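Long-range contacts in hypothetical protein, similar to alpha-acetolactate decarboxylase (Staphylococcus aureus subsp. aureus, PDB 1XV2), which probably catalyses the zinc-dependent decarboxylation of alpha-acetolactate to acetoin: residues A[99-103]-A[174-178]; A[109-114]-A[161-167]. One frame throughout, in Å; residues are numbered along the deposited sequence.

Contact 1. Residues A[99-103]-A[174-178]; sequences FAQIK and GFHIH. With ZN (zinc ion), chain E.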
loop_
_atom_site.group_PDB
_atom_site.type_symbol
_atom_site.label_atom_id
_atom_site.label_comp_id
_atom_site.label_asym_id
_atom_site.label_seq_id
_atom_site.Cartn_x
_atom_site.Cartn_y
_atom_site.Cartn_z
ATOM N N PHE A 99 8.790 -22.173 5.178
ATOM C CA PHE A 99 8.030 -21.155 4.459
ATOM C C PHE A 99 6.959 -21.816 3.593
ATOM O O PHE A 99 5.848 -21.305 3.465
ATOM C CB PHE A 99 8.944 -20.306 3.569
ATOM C CG PHE A 99 9.795 -19.313 4.319
ATOM C CD1 PHE A 99 9.404 -18.827 5.562
ATOM C CD2 PHE A 99 10.966 -18.820 3.749
ATOM C CE1 PHE A 99 10.168 -17.861 6.232
ATOM C CE2 PHE A 99 11.737 -17.852 4.408
ATOM C CZ PHE A 99 11.336 -17.372 5.650
ATOM N N ALA A 100 7.296 -22.953 2.994
ATOM C CA ALA A 100 6.343 -23.666 2.143
ATOM C C ALA A 100 5.132 -24.097 2.963
ATOM O O ALA A 100 4.012 -24.123 2.457
ATOM C CB ALA A 100 7.012 -24.886 1.506
ATOM N N GLN A 101 5.360 -24.435 4.229
ATOM C CA GLN A 101 4.271 -24.844 5.112
ATOM C C GLN A 101 3.379 -23.640 5.406
ATOM O O GLN A 101 2.152 -23.724 5.329
ATOM C CB GLN A 101 4.824 -25.414 6.426
ATOM C CG GLN A 101 5.596 -26.715 6.261
ATOM C CD GLN A 101 4.754 -27.814 5.628
ATOM O OE1 GLN A 101 3.717 -28.199 6.164
ATOM N NE2 GLN A 101 5.200 -28.320 4.483
ATOM N N ILE A 102 4.007 -22.518 5.742
ATOM C CA ILE A 102 3.269 -21.300 6.037
ATOM C C ILE A 102 2.477 -20.883 4.801
ATOM O O ILE A 102 1.332 -20.446 4.905
ATOM C CB ILE A 102 4.231 -20.168 6.477
ATOM C CG1 ILE A 102 4.972 -20.602 7.747
ATOM C CG2 ILE A 102 3.454 -18.885 6.737
ATOM C CD1 ILE A 102 6.064 -19.659 8.199
ATOM N N LYS A 103 3.081 -21.039 3.628
ATOM C CA LYS A 103 2.414 -20.688 2.378
ATOM C C LYS A 103 1.180 -21.565 2.176
ATOM O O LYS A 103 0.214 -21.159 1.528
ATOM C CB LYS A 103 3.376 -20.866 1.201
ATOM C CG LYS A 103 4.524 -19.866 1.179
ATOM C CD LYS A 103 4.084 -18.513 0.641
ATOM C CE LYS A 103 3.723 -18.618 -0.837
ATOM N NZ LYS A 103 3.397 -17.304 -1.448
ATOM N N GLY A 174 7.708 -11.128 -0.223
ATOM C CA GLY A 174 7.529 -12.366 0.515
ATOM C C GLY A 174 7.669 -12.214 2.022
ATOM O O GLY A 174 7.115 -11.286 2.612
ATOM N N PHE A 175 8.414 -13.123 2.649
ATOM C CA PHE A 175 8.608 -13.092 4.095
ATOM C C PHE A 175 9.704 -12.140 4.565
ATOM O O PHE A 175 10.762 -12.024 3.944
ATOM C CB PHE A 175 8.929 -14.498 4.618
ATOM C CG PHE A 175 7.784 -15.465 4.511
ATOM C CD1 PHE A 175 6.695 -15.371 5.373
ATOM C CD2 PHE A 175 7.789 -16.464 3.544
ATOM C CE1 PHE A 175 5.622 -16.260 5.274
ATOM C CE2 PHE A 175 6.720 -17.357 3.436
ATOM C CZ PHE A 175 5.636 -17.252 4.304
ATOM N N HIS A 176 9.433 -11.457 5.669
ATOM C CA HIS A 176 10.395 -10.550 6.275
ATOM C C HIS A 176 10.290 -10.885 7.753
ATOM O O HIS A 176 9.273 -10.607 8.391
ATOM C CB HIS A 176 10.026 -9.088 6.011
ATOM C CG HIS A 176 11.032 -8.111 6.535
ATOM N ND1 HIS A 176 10.948 -6.755 6.301
ATOM C CD2 HIS A 176 12.136 -8.292 7.299
ATOM C CE1 HIS A 176 11.956 -6.144 6.898
ATOM N NE2 HIS A 176 12.690 -7.054 7.511
ATOM N N ILE A 177 11.339 -11.502 8.288
ATOM C CA ILE A 177 11.336 -11.940 9.674
ATOM C C ILE A 177 12.585 -11.606 10.472
ATOM O O ILE A 177 13.698 -11.599 9.942
ATOM C CB ILE A 177 11.149 -13.467 9.746
ATOM C CG1 ILE A 177 12.135 -14.147 8.791
ATOM C CG2 ILE A 177 9.720 -13.844 9.381
ATOM C CD1 ILE A 177 12.174 -15.659 8.906
ATOM N N HIS A 178 12.382 -11.349 11.758
ATOM C CA HIS A 178 13.469 -11.047 12.679
ATOM C C HIS A 178 13.419 -12.097 13.779
ATOM O O HIS A 178 12.384 -12.728 13.990
ATOM C CB HIS A 178 13.303 -9.655 13.297
ATOM C CG HIS A 178 13.626 -8.531 12.361
ATOM N ND1 HIS A 178 13.620 -7.210 12.758
ATOM C CD2 HIS A 178 13.968 -8.528 11.052
ATOM C CE1 HIS A 178 13.946 -6.443 11.733
ATOM N NE2 HIS A 178 14.162 -7.218 10.686
HETATM ZN ZN ZN E . 14.625 -6.566 8.578
HETATM O O HOH W 1 16.644 -5.234 8.786
HETATM O O HOH W 2 15.172 -5.013 6.689
HETATM O O HOH W 3 14.449 -4.102 8.767
#
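Phe99 and Phe175 both carry CG anti to their own carbonyl carbon (chi1 -74° and -68°), and from these positions the two side chains reach past each other in opposite directions, one from the helix and one from the strand. Their rings form an offset stack: the planes differ by only 13° and the centroids lie 4.4 Å apart. The displacement shows in the closest pair, Phe99 CD1 to Phe175 CD2 at 3.5 Å, each atom lying over the rim of the other ring. The slide also carries CB of Phe175 over the Phe99 face, a CH-pi contact. Ile177 meets the same phenyl differently, its CD1 lying in the ring plane 3.8 Å from Phe99 CZ. In fold terms, helix 95-105 packs on strand 174-181 of the large antiparallel sheet, and no hydrogen bond joins the two segments. Ile102 CG2 approaches Phe175 CZ obliquely at 3.7 Å, and the bent chain of Lys103 brings its CD to 4.0 Å from Phe175 CE2. Alternation along the strand sends His176 away from the helix; with His178 and His189 it binds the zinc ion, through His176 NE2 at 2.3 Å, and three waters complete the coordination.

Contact 2. Residues A[109-114]-A[161-167]; sequences ENLFSA and FFTPELF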
loop_
_atom_site.group_PDB
_atom_site.type_symbol
_atom_site.label_atom_id
_atom_site.label_comp_id
_atom_site.label_asym_id
_atom_site.label_seq_id
_atom_site.Cartn_x
_atom_site.Cartn_y
_atom_site.Cartn_z
ATOM N N GLU A 109 -1.929 -16.022 -0.458
ATOM C CA GLU A 109 -0.664 -15.365 -0.731
ATOM C C GLU A 109 -0.939 -14.039 -1.431
ATOM O O GLU A 109 -0.018 -13.352 -1.859
ATOM C CB GLU A 109 0.234 -16.249 -1.602
ATOM C CG GLU A 109 -0.401 -16.724 -2.892
ATOM C CD GLU A 109 0.612 -17.336 -3.844
ATOM O OE1 GLU A 109 1.551 -18.012 -3.365
ATOM O OE2 GLU A 109 0.462 -17.150 -5.071
ATOM N N ASN A 110 -2.217 -13.693 -1.559
ATOM C CA ASN A 110 -2.608 -12.432 -2.182
ATOM C C ASN A 110 -2.929 -11.424 -1.070
ATOM O O ASN A 110 -3.361 -10.301 -1.330
ATOM C CB ASN A 110 -3.839 -12.625 -3.071
ATOM C CG ASN A 110 -3.590 -13.582 -4.222
ATOM O OD1 ASN A 110 -2.630 -13.429 -4.980
ATOM N ND2 ASN A 110 -4.467 -14.571 -4.366
ATOM N N LEU A 111 -2.709 -11.851 0.170
ATOM C CA LEU A 111 -2.960 -11.025 1.345
ATOM C C LEU A 111 -1.708 -10.899 2.197
ATOM O O LEU A 111 -0.766 -11.682 2.065
ATOM C CB LEU A 111 -4.044 -11.656 2.219
ATOM C CG LEU A 111 -5.477 -11.738 1.700
ATOM C CD1 LEU A 111 -6.287 -12.648 2.612
ATOM C CD2 LEU A 111 -6.085 -10.347 1.643
ATOM N N PHE A 112 -1.709 -9.901 3.072
ATOM C CA PHE A 112 -0.612 -9.699 4.004
ATOM C C PHE A 112 -0.913 -10.682 5.131
ATOM O O PHE A 112 -2.075 -11.031 5.357
ATOM C CB PHE A 112 -0.647 -8.278 4.572
ATOM C CG PHE A 112 0.006 -7.246 3.700
ATOM C CD1 PHE A 112 1.371 -7.005 3.795
ATOM C CD2 PHE A 112 -0.750 -6.485 2.814
ATOM C CE1 PHE A 112 1.973 -6.014 3.026
ATOM C CE2 PHE A 112 -0.157 -5.494 2.038
ATOM C CZ PHE A 112 1.206 -5.258 2.147
ATOM N N SER A 113 0.120 -11.126 5.835
ATOM C CA SER A 113 -0.064 -12.043 6.957
ATOM C C SER A 113 1.090 -11.892 7.933
ATOM O O SER A 113 2.166 -11.412 7.574
ATOM C CB SER A 113 -0.141 -13.494 6.471
ATOM O OG SER A 113 1.042 -13.867 5.785
ATOM N N ALA A 114 0.861 -12.295 9.174
ATOM C CA ALA A 114 1.883 -12.215 10.199
ATOM C C ALA A 114 2.199 -13.625 10.673
ATOM O O ALA A 114 1.329 -14.492 10.678
ATOM C CB ALA A 114 1.388 -11.370 11.366
ATOM N N PHE A 161 6.423 -10.729 8.744
ATOM C CA PHE A 161 5.240 -10.560 7.923
ATOM C C PHE A 161 5.463 -11.031 6.501
ATOM O O PHE A 161 6.587 -11.043 6.002
ATOM C CB PHE A 161 4.853 -9.083 7.879
ATOM C CG PHE A 161 4.606 -8.486 9.222
ATOM C CD1 PHE A 161 3.407 -8.713 9.888
ATOM C CD2 PHE A 161 5.580 -7.702 9.834
ATOM C CE1 PHE A 161 3.178 -8.167 11.151
ATOM C CE2 PHE A 161 5.364 -7.154 11.094
ATOM C CZ PHE A 161 4.160 -7.386 11.754
ATOM N N PHE A 162 4.372 -11.410 5.853
ATOM C CA PHE A 162 4.422 -11.837 4.469
ATOM C C PHE A 162 3.739 -10.735 3.677
ATOM O O PHE A 162 2.645 -10.292 4.035
ATOM C CB PHE A 162 3.661 -13.147 4.268
ATOM C CG PHE A 162 3.609 -13.594 2.834
ATOM C CD1 PHE A 162 4.691 -14.254 2.257
ATOM C CD2 PHE A 162 2.494 -13.322 2.051
ATOM C CE1 PHE A 162 4.665 -14.639 0.919
ATOM C CE2 PHE A 162 2.456 -13.702 0.710
ATOM C CZ PHE A 162 3.548 -14.363 0.143
ATOM N N THR A 163 4.395 -10.287 2.613
ATOM C CA THR A 163 3.855 -9.242 1.758
ATOM C C THR A 163 3.503 -9.846 0.402
ATOM O O THR A 163 4.330 -10.515 -0.214
ATOM C CB THR A 163 4.891 -8.122 1.552
ATOM O OG1 THR A 163 5.241 -7.563 2.824
ATOM C CG2 THR A 163 4.331 -7.032 0.649
ATOM N N PRO A 164 2.266 -9.626 -0.075
ATOM C CA PRO A 164 1.840 -10.168 -1.370
ATOM C C PRO A 164 2.542 -9.462 -2.527
ATOM O O PRO A 164 2.892 -8.284 -2.427
ATOM C CB PRO A 164 0.327 -9.951 -1.351
ATOM C CG PRO A 164 0.187 -8.696 -0.548
ATOM C CD PRO A 164 1.163 -8.903 0.584
ATOM N N GLU A 165 2.741 -10.191 -3.623
ATOM C CA GLU A 165 3.440 -9.685 -4.802
ATOM C C GLU A 165 3.209 -8.226 -5.192
ATOM O O GLU A 165 4.156 -7.448 -5.260
ATOM C CB GLU A 165 3.140 -10.574 -6.016
ATOM C CG GLU A 165 4.153 -10.431 -7.141
ATOM C CD GLU A 165 3.813 -11.275 -8.362
ATOM O OE1 GLU A 165 3.418 -12.450 -8.194
ATOM O OE2 GLU A 165 3.952 -10.765 -9.495
ATOM N N LEU A 166 1.962 -7.858 -5.460
ATOM C CA LEU A 166 1.641 -6.492 -5.875
ATOM C C LEU A 166 2.155 -5.422 -4.914
ATOM O O LEU A 166 2.336 -4.269 -5.299
ATOM C CB LEU A 166 0.126 -6.331 -6.052
ATOM C CG LEU A 166 -0.372 -4.960 -6.524
ATOM C CD1 LEU A 166 0.227 -4.630 -7.879
ATOM C CD2 LEU A 166 -1.894 -4.963 -6.602
ATOM N N PHE A 167 2.394 -5.802 -3.667
ATOM C CA PHE A 167 2.875 -4.846 -2.686
ATOM C C PHE A 167 4.385 -4.872 -2.480
ATOM O O PHE A 167 4.906 -4.238 -1.562
ATOM C CB PHE A 167 2.136 -5.062 -1.367
ATOM C CG PHE A 167 0.737 -4.522 -1.375
ATOM C CD1 PHE A 167 0.480 -3.218 -0.958
ATOM C CD2 PHE A 167 -0.323 -5.298 -1.832
ATOM C CE1 PHE A 167 -0.812 -2.696 -0.999
ATOM C CE2 PHE A 167 -1.617 -4.784 -1.876
ATOM C CZ PHE A 167 -1.860 -3.481 -1.459
HETATM O O HOH W 4 2.005 -12.848 -3.307
#
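Phe112 and Pro164 pack closely at the buried side of this contact: Pro164 CD stands 3.6 Å from the centroid of the Phe112 ring and only 6° off its normal, a CH-pi contact almost centred on the face. With CG anti to the carbonyl carbon (chi1 -84°), the Phe112 ring swings toward the 161-167 segment, where its edge meets the face of Phe167 in an edge-to-face pair, planes at 61° and centroids 5.0 Å apart. Thr163 CG2 runs alongside, 3.5 Å from Phe112 CE1. The backbones are joined by a pair of hydrogen bonds between Ser113 and Phe162, an antiparallel hydrogen-bonded pair. Phe162 N donates to Ser113 O at 2.8 Å, and the return bond, Ser113 N to Phe162 O, is longer at 3.2 Å. Beside them Ala114 and Phe161 form a non-hydrogen-bonded pair, with the methyl of Ala114 against Phe161 CD1. The Phe162 ring instead turns its edge to two backbone carbonyls, Glu109 O and Leu111 O.

Toward solvent, direct packing gives way to a water bridge. Exposed Glu109 touches Phe162 through CB at 4.1 Å from CE2, while one water donates to Glu109 O and accepts from Glu165 N, linking the loop to the start of the 3-10 turn.

Asn110 and Phe167 meet the second subunit, Asn110 ND2 bonding to Ala222 O of that subunit, and Phe112 also stacks on Phe208 of its own chain. Strand 113-118 lies between strands 154-163 and 198-204 in the antiparallel sheet, and Phe161 reaches strands 7-11 and 77-80 of the mixed sheet.

Overall arrangement
Contact 1 and contact 2 have centres about 10 Å apart and share the eight-stranded antiparallel sheet, in which strands 154-163 and 174-181 are neighbours. A probable hydrogen bond between Phe161 N and His176 O, 2.9 Å, joins the strand of contact 2 to the zinc-binding strand of contact 1. On the helix side, Lys103 NZ and Glu109 OE1 form a 2.8 Å salt bridge, tying helix 95-105 to the loop that leads into strand 113-118. Phe162 lies at the junction, its ring meeting Phe175 at about 60°. Contact 1 contains two of the three zinc-binding histidines; contact 2 is more remote, the Phe161 side chain lying about 9 Å from the metal.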